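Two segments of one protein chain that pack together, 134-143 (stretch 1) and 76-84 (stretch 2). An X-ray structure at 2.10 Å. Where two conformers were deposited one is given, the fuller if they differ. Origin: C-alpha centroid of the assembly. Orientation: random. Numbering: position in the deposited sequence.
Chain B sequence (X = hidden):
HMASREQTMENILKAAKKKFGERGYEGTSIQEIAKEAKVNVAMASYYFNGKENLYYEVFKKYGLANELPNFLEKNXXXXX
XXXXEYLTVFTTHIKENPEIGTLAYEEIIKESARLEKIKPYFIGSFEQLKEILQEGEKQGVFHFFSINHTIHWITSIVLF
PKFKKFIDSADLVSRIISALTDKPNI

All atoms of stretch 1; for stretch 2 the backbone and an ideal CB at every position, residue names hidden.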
ATOM      1  N   GLN B 134       0.812   3.498 -17.807  1.00 37.83           N
ATOM      2  CA  GLN B 134       1.789   3.686 -18.885  1.00 38.31           C
ATOM      3  C   GLN B 134       1.246   4.598 -19.974  1.00 37.07           C
ATOM      4  O   GLN B 134       1.952   5.478 -20.440  1.00 37.94           O
ATOM      5  CB  GLN B 134       2.214   2.352 -19.477  1.00 37.62           C
ATOM      6  CG  GLN B 134       3.029   1.527 -18.504  1.00 45.17           C
ATOM      7  CD  GLN B 134       3.351   0.150 -19.038  1.00 51.69           C
ATOM      8  OE1 GLN B 134       2.509  -0.505 -19.673  1.00 49.58           O
ATOM      9  NE2 GLN B 134       4.565  -0.311 -18.767  1.00 43.53           N
ATOM     10  N   GLU B 135      -0.017   4.401 -20.354  1.00 36.55           N
ATOM     11  CA  GLU B 135      -0.681   5.305 -21.295  1.00 38.00           C
ATOM     12  C   GLU B 135      -0.726   6.772 -20.814  1.00 37.95           C
ATOM     13  O   GLU B 135      -0.388   7.687 -21.571  1.00 37.15           O
ATOM     14  CB  GLU B 135      -2.092   4.800 -21.643  1.00 37.31           C
ATOM     15  CG  GLU B 135      -2.753   5.564 -22.795  1.00 39.77           C
ATOM     16  CD  GLU B 135      -1.971   5.503 -24.114  1.00 45.84           C
ATOM     17  OE1 GLU B 135      -1.349   4.456 -24.414  1.00 43.41           O
ATOM     18  OE2 GLU B 135      -1.991   6.510 -24.858  1.00 40.58           O
ATOM     19  N   GLY B 136      -1.130   6.984 -19.560  1.00 39.40           N
ATOM     20  CA  GLY B 136      -1.179   8.327 -18.979  1.00 39.57           C
ATOM     21  C   GLY B 136       0.182   8.993 -18.896  1.00 39.27           C
ATOM     22  O   GLY B 136       0.319  10.195 -19.158  1.00 38.95           O
ATOM     23  N   GLU B 137       1.188   8.201 -18.545  1.00 38.64           N
ATOM     24  CA  GLU B 137       2.558   8.673 -18.523  1.00 40.05           C
ATOM     25  C   GLU B 137       3.012   9.022 -19.931  1.00 40.04           C
ATOM     26  O   GLU B 137       3.624  10.071 -20.144  1.00 40.08           O
ATOM     27  CB  GLU B 137       3.481   7.613 -17.931  1.00 39.63           C
ATOM     28  CG  GLU B 137       4.941   8.011 -17.920  1.00 40.94           C
ATOM     29  CD  GLU B 137       5.794   7.037 -17.126  1.00 44.11           C
ATOM     30  OE1 GLU B 137       5.718   5.811 -17.385  1.00 44.21           O
ATOM     31  OE2 GLU B 137       6.533   7.510 -16.240  1.00 38.52           O
ATOM     32  N   LYS B 138       2.721   8.133 -20.882  1.00 39.19           N
ATOM     33  CA  LYS B 138       3.086   8.351 -22.281  1.00 39.11           C
ATOM     34  C   LYS B 138       2.442   9.637 -22.804  1.00 38.90           C
ATOM     35  O   LYS B 138       3.089  10.422 -23.485  1.00 38.27           O
ATOM     36  CB  LYS B 138       2.670   7.147 -23.130  1.00 38.70           C
ATOM     37  CG  LYS B 138       2.840   7.331 -24.640  1.00 40.14           C
ATOM     38  CD  LYS B 138       2.213   6.170 -25.409  1.00 47.10           C
ATOM     39  CE  LYS B 138       1.577   6.656 -26.700  1.00 47.09           C
ATOM     40  NZ  LYS B 138       1.996   5.857 -27.882  1.00 50.59           N
ATOM     41  N   GLN B 139       1.175   9.857 -22.448  1.00 38.48           N
ATOM     42  CA  GLN B 139       0.432  11.026 -22.911  1.00 38.46           C
ATOM     43  C   GLN B 139       0.751  12.319 -22.158  1.00 39.39           C
ATOM     44  O   GLN B 139       0.264  13.386 -22.529  1.00 40.36           O
ATOM     45  CB  GLN B 139      -1.064  10.764 -22.869  1.00 37.38           C
ATOM     46  CG  GLN B 139      -1.544   9.822 -23.958  1.00 38.49           C
ATOM     47  CD  GLN B 139      -3.045   9.838 -24.104  1.00 34.15           C
ATOM     48  OE1 GLN B 139      -3.704  10.816 -23.744  1.00 34.63           O
ATOM     49  NE2 GLN B 139      -3.602   8.744 -24.625  1.00 32.61           N
ATOM     50  N   GLY B 140       1.558  12.226 -21.105  1.00 40.12           N
ATOM     51  CA  GLY B 140       2.022  13.411 -20.373  1.00 39.60           C
ATOM     52  C   GLY B 140       1.050  13.846 -19.297  1.00 39.17           C
ATOM     53  O   GLY B 140       1.091  14.976 -18.828  1.00 38.75           O
ATOM     54  N   VAL B 141       0.192  12.928 -18.880  1.00 39.68           N
ATOM     55  CA  VAL B 141      -0.880  13.257 -17.952  1.00 39.69           C
ATOM     56  C   VAL B 141      -0.616  12.698 -16.535  1.00 39.32           C
ATOM     57  O   VAL B 141      -1.002  13.325 -15.541  1.00 37.13           O
ATOM     58  CB  VAL B 141      -2.267  12.884 -18.587  1.00 41.10           C
ATOM     59  CG1 VAL B 141      -2.818  11.572 -18.076  1.00 41.94           C
ATOM     60  CG2 VAL B 141      -3.260  14.019 -18.434  1.00 42.46           C
ATOM     61  N   PHE B 142       0.074  11.552 -16.450  1.00 37.43           N
ATOM     62  CA  PHE B 142       0.458  10.960 -15.164  1.00 37.74           C
ATOM     63  C   PHE B 142       1.959  11.133 -14.917  1.00 38.34           C
ATOM     64  O   PHE B 142       2.772  11.044 -15.844  1.00 37.76           O
ATOM     65  CB  PHE B 142       0.087   9.465 -15.057  1.00 37.13           C
ATOM     66  CG  PHE B 142      -1.406   9.166 -15.186  1.00 39.79           C
ATOM     67  CD1 PHE B 142      -2.376  10.107 -14.809  1.00 40.63           C
ATOM     68  CD2 PHE B 142      -1.831   7.931 -15.673  1.00 34.75           C
ATOM     69  CE1 PHE B 142      -3.741   9.829 -14.941  1.00 39.60           C
ATOM     70  CE2 PHE B 142      -3.209   7.633 -15.817  1.00 33.69           C
ATOM     71  CZ  PHE B 142      -4.158   8.576 -15.441  1.00 35.93           C
ATOM     72  N   HIS B 143       2.316  11.361 -13.660  1.00 38.08           N
ATOM     73  CA  HIS B 143       3.709  11.584 -13.273  1.00 39.30           C
ATOM     74  C   HIS B 143       4.022  10.821 -11.994  1.00 39.24           C
ATOM     75  O   HIS B 143       3.371  11.031 -10.969  1.00 40.04           O
ATOM     76  CB  HIS B 143       3.967  13.075 -13.094  1.00 37.60           C
ATOM     77  CG  HIS B 143       3.497  13.897 -14.250  1.00 41.70           C
ATOM     78  ND1 HIS B 143       4.276  14.128 -15.364  1.00 44.70           N
ATOM     79  CD2 HIS B 143       2.313  14.514 -14.482  1.00 41.82           C
ATOM     80  CE1 HIS B 143       3.598  14.865 -16.226  1.00 47.54           C
ATOM     81  NE2 HIS B 143       2.404  15.112 -15.716  1.00 48.00           N
ATOM     82  N   UNK B  76     -11.659   5.230 -25.084  1.00 35.67           N
ATOM     83  CA  UNK B  76     -10.968   5.726 -26.277  1.00 35.78           C
ATOM     84  C   UNK B  76      -9.601   6.351 -25.976  1.00 35.83           C
ATOM     85  O   UNK B  76      -9.254   7.415 -26.498  1.00 35.20           O
ATOM     86  CB  UNK B  76     -11.849   6.757 -26.985  1.00 35.78           C
ATOM     87  N   UNK B  77      -8.856   5.671 -25.103  1.00 36.89           N
ATOM     88  CA  UNK B  77      -7.476   6.005 -24.740  1.00 36.40           C
ATOM     89  C   UNK B  77      -7.326   7.385 -24.125  1.00 36.39           C
ATOM     90  O   UNK B  77      -6.296   8.030 -24.288  1.00 36.88           O
ATOM     91  CB  UNK B  77      -6.580   5.909 -25.976  1.00 36.40           C
ATOM     92  N   UNK B  78      -8.388   7.823 -23.442  1.00 36.53           N
ATOM     93  CA  UNK B  78      -8.345   8.903 -22.458  1.00 38.12           C
ATOM     94  C   UNK B  78      -7.925   8.256 -21.131  1.00 38.11           C
ATOM     95  O   UNK B  78      -8.730   7.578 -20.497  1.00 39.50           O
ATOM     96  CB  UNK B  78      -9.689   9.624 -22.342  1.00 38.12           C
ATOM     97  N   UNK B  79      -6.649   8.432 -20.725  1.00 38.78           N
ATOM     98  CA  UNK B  79      -6.092   7.781 -19.536  1.00 38.36           C
ATOM     99  C   UNK B  79      -6.701   8.208 -18.207  1.00 38.98           C
ATOM    100  O   UNK B  79      -6.857   7.366 -17.322  1.00 39.23           O
ATOM    101  CB  UNK B  79      -4.586   8.044 -19.485  1.00 38.36           C
ATOM    102  N   UNK B  80      -7.023   9.493 -18.050  1.00 37.84           N
ATOM    103  CA  UNK B  80      -7.693   9.946 -16.828  1.00 38.02           C
ATOM    104  C   UNK B  80      -9.082   9.287 -16.690  1.00 38.09           C
ATOM    105  O   UNK B  80      -9.405   8.739 -15.645  1.00 39.20           O
ATOM    106  CB  UNK B  80      -7.826  11.470 -16.832  1.00 38.02           C
ATOM    107  N   UNK B  81      -9.887   9.316 -17.751  1.00 38.18           N
ATOM    108  CA  UNK B  81     -11.193   8.668 -17.713  1.00 37.36           C
ATOM    109  C   UNK B  81     -11.120   7.157 -17.545  1.00 37.04           C
ATOM    110  O   UNK B  81     -11.910   6.571 -16.792  1.00 38.45           O
ATOM    111  CB  UNK B  81     -11.964   8.996 -18.993  1.00 37.36           C
ATOM    112  N   UNK B  82     -10.185   6.520 -18.246  1.00 35.58           N
ATOM    113  CA  UNK B  82      -9.967   5.088 -18.058  1.00 36.22           C
ATOM    114  C   UNK B  82      -9.653   4.803 -16.595  1.00 37.91           C
ATOM    115  O   UNK B  82     -10.254   3.917 -15.993  1.00 39.35           O
ATOM    116  CB  UNK B  82      -8.836   4.586 -18.958  1.00 36.22           C
ATOM    117  N   UNK B  83      -8.733   5.567 -16.015  1.00 37.87           N
ATOM    118  CA  UNK B  83      -8.363   5.346 -14.619  1.00 39.79           C
ATOM    119  C   UNK B  83      -9.518   5.621 -13.638  1.00 40.40           C
ATOM    120  O   UNK B  83      -9.696   4.884 -12.649  1.00 41.22           O
ATOM    121  CB  UNK B  83      -7.167   6.231 -14.264  1.00 39.79           C
ATOM    122  N   UNK B  84     -10.280   6.683 -13.891  1.00 38.90           N
ATOM    123  CA  UNK B  84     -11.438   6.978 -13.050  0.50 39.47           C
ATOM    124  C   UNK B  84     -12.412   5.800 -13.064  1.00 38.21           C
ATOM    125  O   UNK B  84     -12.923   5.413 -12.018  1.00 38.00           O
ATOM    126  CB  UNK B  84     -12.136   8.255 -13.522  0.50 39.47           C
TER

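Stretch 1 ends a helix and turns through Gly140, whose positive phi belongs to a Schellman motif, so that Val141 and Phe142 fold back beside Gly136. The surface this offers to stretch 2 is apolar around Val141 and Phe142 and polar around Glu135 and Gln139.

Position 76 has phi/psi of 48/43, a left-handed conformation that glycine, asparagine and aspartate adopt most readily, and its CB has nothing of stretch 1 within 5.5 Å. Stretch 1 sets no limit, so the preference is the backbone's alone; it is Gln76, a less usual occupant of this region.

Position 77 is also left-handed, at 60/30, and its CB points sideways, 4.3 Å from Gln139 NE2 and 4.8 Å from Glu135 OE2. Gln139 NE2 donates to the carbonyl O of position 77 at 2.8 Å, whatever the side chain. Gln139 NE2 also donates to Glu135 OE2, at 2.8 Å, so both amide protons are used and the Gln139 side chain is held in place. The backbone again favours glycine or asparagine, and a polar or positively charged side chain could approach the Glu135 carboxylate. The deposited residue is Phe77, whose side chain hydrogen-bonds to neither group; its closest approach is CB to Gln139 NE2, 4.4 Å.

At position 78 the CB points away from stretch 1, and the extended backbone (-85/103) immediately precedes a helix. Serine, threonine, aspartate or asparagine would suit this N-cap. Asn78 fills it, its OD1 accepting from the backbone N of position 81 at 3.2 Å.

Position 79 has the closest CA pair, its CA 5.0 Å from Gly136 CA. The ideal CB points toward stretch 1 and lies 3.5 Å from Gly136 CA, 3.9 Å from Phe142 CE2 and 4.2 Å from Val141 CG1, so a compact apolar residue is expected: alanine, or proline, since phi is -65 and the first turn of a helix needs no donor from its nitrogen. Pro79 is found. Its CB packs 3.5 Å from Gly136 CA; a CB on Gly136 would lie tight against Pro79 CB, at 3.5 Å, but would clash with Phe142 CD2, 1.9 Å away. Pro79 CG lies 3.8 Å from Glu135 CG, and Pro79 O meets the edge of the Phe142 ring, 3.5 Å from CZ.

The CB of position 80 points sideways, 4.8 Å from Phe142 CE1 and 5.2 Å from Val141 CG1. A longer apolar chain such as leucine, isoleucine or methionine could reach both neighbours. Ile80 does so, with CD1 3.4 Å from Val141 CG2 and CG1 3.8 Å from Phe142 CE1.

Position 81 points away and accepts many helix-compatible residues; Asn81 occupies it. Position 82 points toward stretch 1 but finds nothing within 5.5 Å, leaving its size undetermined from this side; it is Ala82.

At position 83 the CB is directed toward stretch 1, 4.0 Å from Phe142 CZ, which invites leucine, isoleucine or methionine. Leu83, in the t,p rotamer, places CD2 3.6 Å from Phe142 CZ. Position 84 is out of reach, open to most helix-compatible side chains; it is Arg84, hydrogen-bonded elsewhere in the structure.

Stretch 2 76-84: QFNPINALR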
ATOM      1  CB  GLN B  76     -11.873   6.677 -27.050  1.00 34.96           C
ATOM      2  CG  GLN B  76     -13.063   5.958 -27.672  1.00 39.54           C
ATOM      3  CD  GLN B  76     -14.036   6.903 -28.334  1.00 48.57           C
ATOM      4  OE1 GLN B  76     -14.425   7.917 -27.752  1.00 54.76           O
ATOM      5  NE2 GLN B  76     -14.449   6.568 -29.554  1.00 46.19           N
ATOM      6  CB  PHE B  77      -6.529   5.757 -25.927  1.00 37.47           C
ATOM      7  CG  PHE B  77      -6.524   4.323 -26.379  1.00 36.21           C
ATOM      8  CD1 PHE B  77      -5.627   3.419 -25.831  1.00 37.12           C
ATOM      9  CD2 PHE B  77      -7.455   3.866 -27.307  1.00 37.49           C
ATOM     10  CE1 PHE B  77      -5.637   2.089 -26.224  1.00 34.53           C
ATOM     11  CE2 PHE B  77      -7.478   2.532 -27.709  1.00 33.62           C
ATOM     12  CZ  PHE B  77      -6.566   1.648 -27.169  1.00 34.59           C
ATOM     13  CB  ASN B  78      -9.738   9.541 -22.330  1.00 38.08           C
ATOM     14  CG  ASN B  78      -9.747  10.798 -21.451  1.00 43.97           C
ATOM     15  OD1 ASN B  78      -9.039  10.887 -20.451  1.00 39.11           O
ATOM     16  ND2 ASN B  78     -10.580  11.769 -21.821  1.00 43.73           N
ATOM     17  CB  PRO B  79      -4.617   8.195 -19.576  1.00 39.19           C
ATOM     18  CG  PRO B  79      -4.365   8.506 -20.999  1.00 36.22           C
ATOM     19  CD  PRO B  79      -5.599   9.140 -21.480  1.00 37.33           C
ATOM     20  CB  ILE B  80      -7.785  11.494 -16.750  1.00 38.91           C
ATOM     21  CG1 ILE B  80      -6.379  12.093 -16.565  1.00 37.42           C
ATOM     22  CG2 ILE B  80      -8.735  11.940 -15.616  1.00 36.17           C
ATOM     23  CD1 ILE B  80      -6.277  13.618 -16.891  1.00 31.08           C
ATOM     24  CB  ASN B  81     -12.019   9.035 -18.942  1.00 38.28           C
ATOM     25  CG  ASN B  81     -12.578  10.449 -18.868  1.00 38.30           C
ATOM     26  OD1 ASN B  81     -12.259  11.223 -17.960  1.00 44.76           O
ATOM     27  ND2 ASN B  81     -13.410  10.788 -19.827  1.00 41.37           N
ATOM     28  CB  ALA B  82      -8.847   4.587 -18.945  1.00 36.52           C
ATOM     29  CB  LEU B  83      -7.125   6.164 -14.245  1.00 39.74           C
ATOM     30  CG  LEU B  83      -6.537   5.897 -12.855  1.00 42.29           C
ATOM     31  CD1 LEU B  83      -6.026   4.475 -12.734  1.00 35.38           C
ATOM     32  CD2 LEU B  83      -5.436   6.893 -12.571  1.00 36.60           C
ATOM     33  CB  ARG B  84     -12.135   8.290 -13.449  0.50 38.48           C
ATOM     34  CG  ARG B  84     -13.112   8.791 -12.387  0.50 39.70           C
ATOM     35  CD  ARG B  84     -13.525  10.247 -12.563  0.50 41.95           C
ATOM     36  NE  ARG B  84     -12.517  11.210 -12.110  0.50 41.77           N
ATOM     37  CZ  ARG B  84     -12.391  11.651 -10.858  0.50 41.39           C
ATOM     38  NH1 ARG B  84     -13.198  11.206  -9.910  0.50 30.02           N
ATOM     39  NH2 ARG B  84     -11.453  12.544 -10.551  0.50 45.09           N
TER
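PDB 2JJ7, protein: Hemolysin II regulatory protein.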